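Side-chain contacts in thin, isoform D (Drosophila melanogaster, PDB 6XG7), which probably acts as a ubiquitin-protein ligase with a zinc-binding RING finger, the part described here being its NHL-repeat beta-propeller, a likely protein-binding platform: residues G39-P42 with G43-T46; V165-S168 with D169-V173. All blocks are in the same frame, centred on the assembly; numbering follows the deposited sequence.

Contact 1 of 2, residues G39-P42 with G43-T46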
ATOM      1  N   GLY A  39      -5.780  -5.197 -19.577  1.00 18.41           N
ATOM      2  CA  GLY A  39      -6.248  -4.300 -20.615  1.00 17.51           C
ATOM      3  C   GLY A  39      -6.227  -2.861 -20.149  1.00 16.67           C
ATOM      4  O   GLY A  39      -5.812  -2.545 -19.037  1.00 17.97           O
ATOM      5  N   SER A  40      -6.699  -1.990 -21.042  1.00 16.75           N
ATOM      6  CA  SER A  40      -6.715  -0.553 -20.818  0.63 16.47           C
ATOM      7  C   SER A  40      -8.116   0.042 -20.846  1.00 15.16           C
ATOM      8  O   SER A  40      -8.256   1.260 -20.665  1.00 15.95           O
ATOM      9  CB  SER A  40      -5.817   0.167 -21.840  0.63 18.21           C
ATOM     10  OG  SER A  40      -6.376   0.184 -23.145  0.63 21.40           O
ATOM     11  N   GLU A  41      -9.146  -0.774 -21.057  1.00 15.58           N
ATOM     12  CA  GLU A  41     -10.515  -0.318 -20.945  1.00 15.20           C
ATOM     13  C   GLU A  41     -10.814   0.017 -19.485  1.00 13.12           C
ATOM     14  O   GLU A  41     -10.128  -0.450 -18.574  1.00 13.11           O
ATOM     15  CB  GLU A  41     -11.476  -1.424 -21.392  1.00 16.97           C
ATOM     16  CG  GLU A  41     -11.385  -1.828 -22.866  1.00 21.16           C
ATOM     17  CD  GLU A  41     -12.363  -2.956 -23.259  1.00 25.66           C
ATOM     18  OE1 GLU A  41     -13.321  -2.736 -24.063  1.00 24.15           O
ATOM     19  OE2 GLU A  41     -12.164  -4.079 -22.765  1.00 29.70           O
ATOM     20  N   PRO A  42     -11.848   0.803 -19.227  1.00 13.61           N
ATOM     21  CA  PRO A  42     -12.257   1.004 -17.834  1.00 14.20           C
ATOM     22  C   PRO A  42     -12.627  -0.335 -17.217  1.00 13.11           C
ATOM     23  O   PRO A  42     -13.346  -1.134 -17.818  1.00 14.58           O
ATOM     24  CB  PRO A  42     -13.455   1.951 -17.939  1.00 15.94           C
ATOM     25  CG  PRO A  42     -13.862   1.939 -19.315  1.00 17.62           C
ATOM     26  CD  PRO A  42     -12.704   1.539 -20.166  1.00 16.54           C
ATOM     27  N   GLY A  43     -12.128  -0.580 -16.009  1.00 13.06           N
ATOM     28  CA  GLY A  43     -12.350  -1.839 -15.337  1.00 13.56           C
ATOM     29  C   GLY A  43     -11.305  -2.902 -15.585  1.00 13.99           C
ATOM     30  O   GLY A  43     -11.308  -3.928 -14.892  1.00 16.06           O
ATOM     31  N   SER A  44     -10.414  -2.697 -16.542  1.00 13.02           N
ATOM     32  CA  SER A  44      -9.286  -3.586 -16.784  1.00 12.57           C
ATOM     33  C   SER A  44      -8.037  -2.938 -16.208  1.00 11.38           C
ATOM     34  O   SER A  44      -7.971  -1.716 -16.095  1.00 12.50           O
ATOM     35  CB  SER A  44      -9.105  -3.808 -18.288  1.00 15.02           C
ATOM     36  OG  SER A  44     -10.206  -4.495 -18.844  1.00 18.56           O
ATOM     37  N   PHE A  45      -7.059  -3.762 -15.825  1.00 11.91           N
ATOM     38  CA  PHE A  45      -5.810  -3.296 -15.241  1.00 13.15           C
ATOM     39  C   PHE A  45      -4.646  -3.835 -16.053  1.00 13.82           C
ATOM     40  O   PHE A  45      -4.749  -4.872 -16.713  1.00 15.39           O
ATOM     41  CB  PHE A  45      -5.594  -3.802 -13.803  1.00 12.16           C
ATOM     42  CG  PHE A  45      -6.716  -3.482 -12.854  1.00 11.73           C
ATOM     43  CD1 PHE A  45      -7.224  -2.210 -12.741  1.00 13.59           C
ATOM     44  CD2 PHE A  45      -7.253  -4.483 -12.062  1.00 13.85           C
ATOM     45  CE1 PHE A  45      -8.253  -1.947 -11.861  1.00 14.38           C
ATOM     46  CE2 PHE A  45      -8.276  -4.220 -11.184  1.00 13.91           C
ATOM     47  CZ  PHE A  45      -8.775  -2.953 -11.086  1.00 12.72           C
ATOM     48  N   THR A  46      -3.520  -3.143 -15.978  1.00 12.19           N
ATOM     49  CA  THR A  46      -2.266  -3.678 -16.497  1.00 13.24           C
ATOM     50  C   THR A  46      -1.229  -3.458 -15.407  1.00 12.90           C
ATOM     51  O   THR A  46      -0.811  -2.321 -15.161  1.00 12.45           O
ATOM     52  CB  THR A  46      -1.862  -3.071 -17.838  1.00 16.54           C
ATOM     53  OG1 THR A  46      -2.942  -3.212 -18.782  1.00 20.10           O
ATOM     54  CG2 THR A  46      -0.654  -3.816 -18.374  1.00 18.12           C
TER
HETATM   55  O   HOH W   1      -9.498  -3.927 -21.593  1.00 27.76           O

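Contact 2 of 2, residues V165-S168 with D169-V173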
ATOM      1  N   VAL A 165       8.192  12.091   5.812  1.00 10.42           N
ATOM      2  CA  VAL A 165       6.930  12.556   6.372  1.00 10.62           C
ATOM      3  C   VAL A 165       6.730  14.012   5.972  1.00 10.20           C
ATOM      4  O   VAL A 165       7.655  14.831   6.076  1.00 12.02           O
ATOM      5  CB  VAL A 165       6.887  12.407   7.909  1.00 12.57           C
ATOM      6  CG1 VAL A 165       5.505  12.751   8.434  1.00 12.71           C
ATOM      7  CG2 VAL A 165       7.300  10.992   8.322  1.00 13.94           C
ATOM      8  N   PHE A 166       5.506  14.334   5.543  1.00  9.78           N
ATOM      9  CA  PHE A 166       5.148  15.638   5.011  1.00 10.04           C
ATOM     10  C   PHE A 166       3.827  16.090   5.611  1.00 10.65           C
ATOM     11  O   PHE A 166       2.972  15.274   5.969  1.00 11.36           O
ATOM     12  CB  PHE A 166       4.970  15.583   3.477  1.00 10.74           C
ATOM     13  CG  PHE A 166       6.173  15.080   2.768  1.00  9.90           C
ATOM     14  CD1 PHE A 166       6.383  13.721   2.598  1.00  9.75           C
ATOM     15  CD2 PHE A 166       7.147  15.959   2.313  1.00 10.88           C
ATOM     16  CE1 PHE A 166       7.529  13.262   1.975  1.00 10.55           C
ATOM     17  CE2 PHE A 166       8.274  15.485   1.694  1.00 12.62           C
ATOM     18  CZ  PHE A 166       8.463  14.144   1.534  1.00 11.12           C
ATOM     19  N   GLN A 167       3.649  17.402   5.681  1.00 11.57           N
ATOM     20  CA  GLN A 167       2.313  17.936   5.873  1.00 10.91           C
ATOM     21  C   GLN A 167       1.466  17.647   4.635  1.00 11.05           C
ATOM     22  O   GLN A 167       1.972  17.270   3.571  1.00 11.97           O
ATOM     23  CB  GLN A 167       2.366  19.449   6.091  1.00 12.92           C
ATOM     24  CG  GLN A 167       3.109  19.863   7.335  1.00 13.58           C
ATOM     25  CD  GLN A 167       3.066  21.352   7.545  1.00 14.62           C
ATOM     26  OE1 GLN A 167       2.021  21.974   7.381  1.00 15.82           O
ATOM     27  NE2 GLN A 167       4.198  21.940   7.906  1.00 16.34           N
ATOM     28  N   SER A 168       0.158  17.851   4.764  1.00 11.87           N
ATOM     29  CA  SER A 168      -0.729  17.534   3.653  1.00 13.31           C
ATOM     30  C   SER A 168      -0.462  18.406   2.426  1.00 12.83           C
ATOM     31  O   SER A 168      -0.872  18.027   1.327  1.00 15.44           O
ATOM     32  CB  SER A 168      -2.190  17.640   4.086  1.00 15.58           C
ATOM     33  OG  SER A 168      -2.531  18.989   4.348  1.00 18.52           O
ATOM     34  N   ASP A 169       0.217  19.549   2.587  1.00 13.11           N
ATOM     35  CA  ASP A 169       0.589  20.427   1.474  1.00 13.83           C
ATOM     36  C   ASP A 169       1.966  20.119   0.902  1.00 13.67           C
ATOM     37  O   ASP A 169       2.425  20.831   0.003  1.00 15.34           O
ATOM     38  CB  ASP A 169       0.502  21.922   1.866  1.00 15.06           C
ATOM     39  CG  ASP A 169       1.648  22.405   2.752  1.00 14.90           C
ATOM     40  OD1 ASP A 169       2.382  21.579   3.328  1.00 14.80           O
ATOM     41  OD2 ASP A 169       1.788  23.650   2.880  1.00 16.28           O
ATOM     42  N   GLY A 170       2.623  19.072   1.383  1.00 13.26           N
ATOM     43  CA  GLY A 170       3.917  18.676   0.885  1.00 14.39           C
ATOM     44  C   GLY A 170       5.093  19.276   1.625  1.00 13.19           C
ATOM     45  O   GLY A 170       6.239  19.001   1.257  1.00 14.56           O
ATOM     46  N   SER A 171       4.858  20.101   2.642  1.00 12.84           N
ATOM     47  CA  SER A 171       5.966  20.624   3.432  1.00 13.57           C
ATOM     48  C   SER A 171       6.686  19.501   4.161  1.00 12.16           C
ATOM     49  O   SER A 171       6.051  18.680   4.824  1.00 13.27           O
ATOM     50  CB  SER A 171       5.432  21.586   4.484  1.00 14.92           C
ATOM     51  OG  SER A 171       4.806  22.691   3.898  1.00 18.15           O
ATOM     52  N   PHE A 172       8.018  19.491   4.091  1.00 13.28           N
ATOM     53  CA  PHE A 172       8.800  18.445   4.741  1.00 13.30           C
ATOM     54  C   PHE A 172       8.700  18.550   6.256  1.00 13.64           C
ATOM     55  O   PHE A 172       8.869  19.630   6.835  1.00 14.05           O
ATOM     56  CB  PHE A 172      10.261  18.560   4.321  1.00 14.01           C
ATOM     57  CG  PHE A 172      11.160  17.508   4.933  1.00 13.57           C
ATOM     58  CD1 PHE A 172      11.193  16.205   4.427  1.00 13.61           C
ATOM     59  CD2 PHE A 172      11.992  17.824   5.996  1.00 14.70           C
ATOM     60  CE1 PHE A 172      12.021  15.241   4.981  1.00 13.81           C
ATOM     61  CE2 PHE A 172      12.815  16.847   6.559  1.00 15.06           C
ATOM     62  CZ  PHE A 172      12.829  15.563   6.048  1.00 13.65           C
ATOM     63  N   VAL A 173       8.426  17.416   6.893  1.00 12.53           N
ATOM     64  CA  VAL A 173       8.357  17.304   8.345  1.00 12.89           C
ATOM     65  C   VAL A 173       9.570  16.570   8.905  1.00 13.64           C
ATOM     66  O   VAL A 173      10.197  17.040   9.855  1.00 15.25           O
ATOM     67  CB  VAL A 173       7.037  16.633   8.791  1.00 13.81           C
ATOM     68  CG1 VAL A 173       7.045  16.354  10.297  1.00 15.95           C
ATOM     69  CG2 VAL A 173       5.866  17.510   8.396  1.00 14.98           C
TER
HETATM   70  O   HOH W   2       6.878  20.891   8.339  1.00 17.87           O
HETATM   71  O   HOH W   3      -0.871  21.132   4.844  1.00 19.99           O

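Contact 1 of 2, residues G39-P42 with G43-T46
The chain doubles back between Gly39 and Thr46 through a type II beta turn from Glu41 to Ser44, closed by Ser44 N giving its hydrogen to Glu41 O at 3.0 Å. Gly43 takes the third position of the turn with a positive phi, 91°, where a side chain would clash with Pro42 O. A second backbone bond joins Gly39 N to Phe45 O at 3.1 Å. Ser44 points its CB toward residues 39-42, where it lies 3.6 Å from Gly39 C. Gly39 has no side chain to crowd that CB. This loop runs between strands 33-36 and 51-54 of the NHL beta-propeller. Strand 58-63 meets the Phe45 ring, and Arg68 and Gln70 also bond the turn. Thr46 OG1 donates to Gly39 O at 3.0 Å, coming from above the carbonyl plane. With OG1 anti to its own carbonyl carbon (chi1 -54°), the hydroxyl faces Gly39. Asn66 ND2 is a second donor to the same Gly39 oxygen. One water links three groups: it donates to Glu41 OE2 at 2.9 Å, accepts from Glu41 N, and bonds Ser44 OG at 2.9 Å.

Contact 2 of 2, residues V165-S168 with D169-V173
A beta hairpin of the NHL beta-propeller turns here, linking strand 162-166 to strand 172-179. Phe166 and Phe172 form an antiparallel non-hydrogen-bonded pair, with both side chains on the same face of the sheet. The bonds to either side are Val173 N to Val165 O, 2.8 Å, and Gln167 N to Ser171 O, 2.9 Å. A type I turn from Gln167 to Gly170 closes the end, with Gly170 N bonded to Gln167 O.

Phe166 CE2 lies 4.1 Å from Phe172 CD1, at the edge of that ring and near its plane. Phe166 CD2 lies 3.3 Å from Gly170 O. Phe129 and Val155 also pack on Phe166. An alanine here would remove the ring, and Phe172 and Phe129 would probably lose a shared packing partner, with a gap opened beside the turn.

On the other face, Gln167 CG packs 3.8 Å from Val173 CG2, the two side chains crossing at about a right angle. The Gln167 amide runs beside the Asp169 carboxylate, the planes 25° apart. Gln167 NE2 gives a hydrogen to a water that in turn donates to Phe172 O. Asp169 makes an Asx turn. Its CG sits between the backbone N and the carbonyl carbon (chi1 75°), which brings OD1 back to Ser171. Two donors grip Asp169 OD1 from the same face of the carboxylate: Ser171 N at 3.0 Å, from above the plane, and Ser171 OG at 2.7 Å, on the syn side.

Contacts 1 and 2 are separate turns of one beta-propeller and do not touch. Their centres lie 33 Å apart and their nearest atoms about 25 Å apart. Each sits well out from the middle of the chain, 20 Å for contact 1 and 19 Å for contact 2, measured between centres. Contact 1 belongs to the predicted NHL repeat 32-75. Contact 2 spans the junction of the predicted repeats 129-169 and 173-216. They differ in kind: residues 39-46 form an irregular loop before strand 51-54, while residues 165-173 join two neighbouring strands. Along the chain they come in series, contact 1 closing before contact 2 opens.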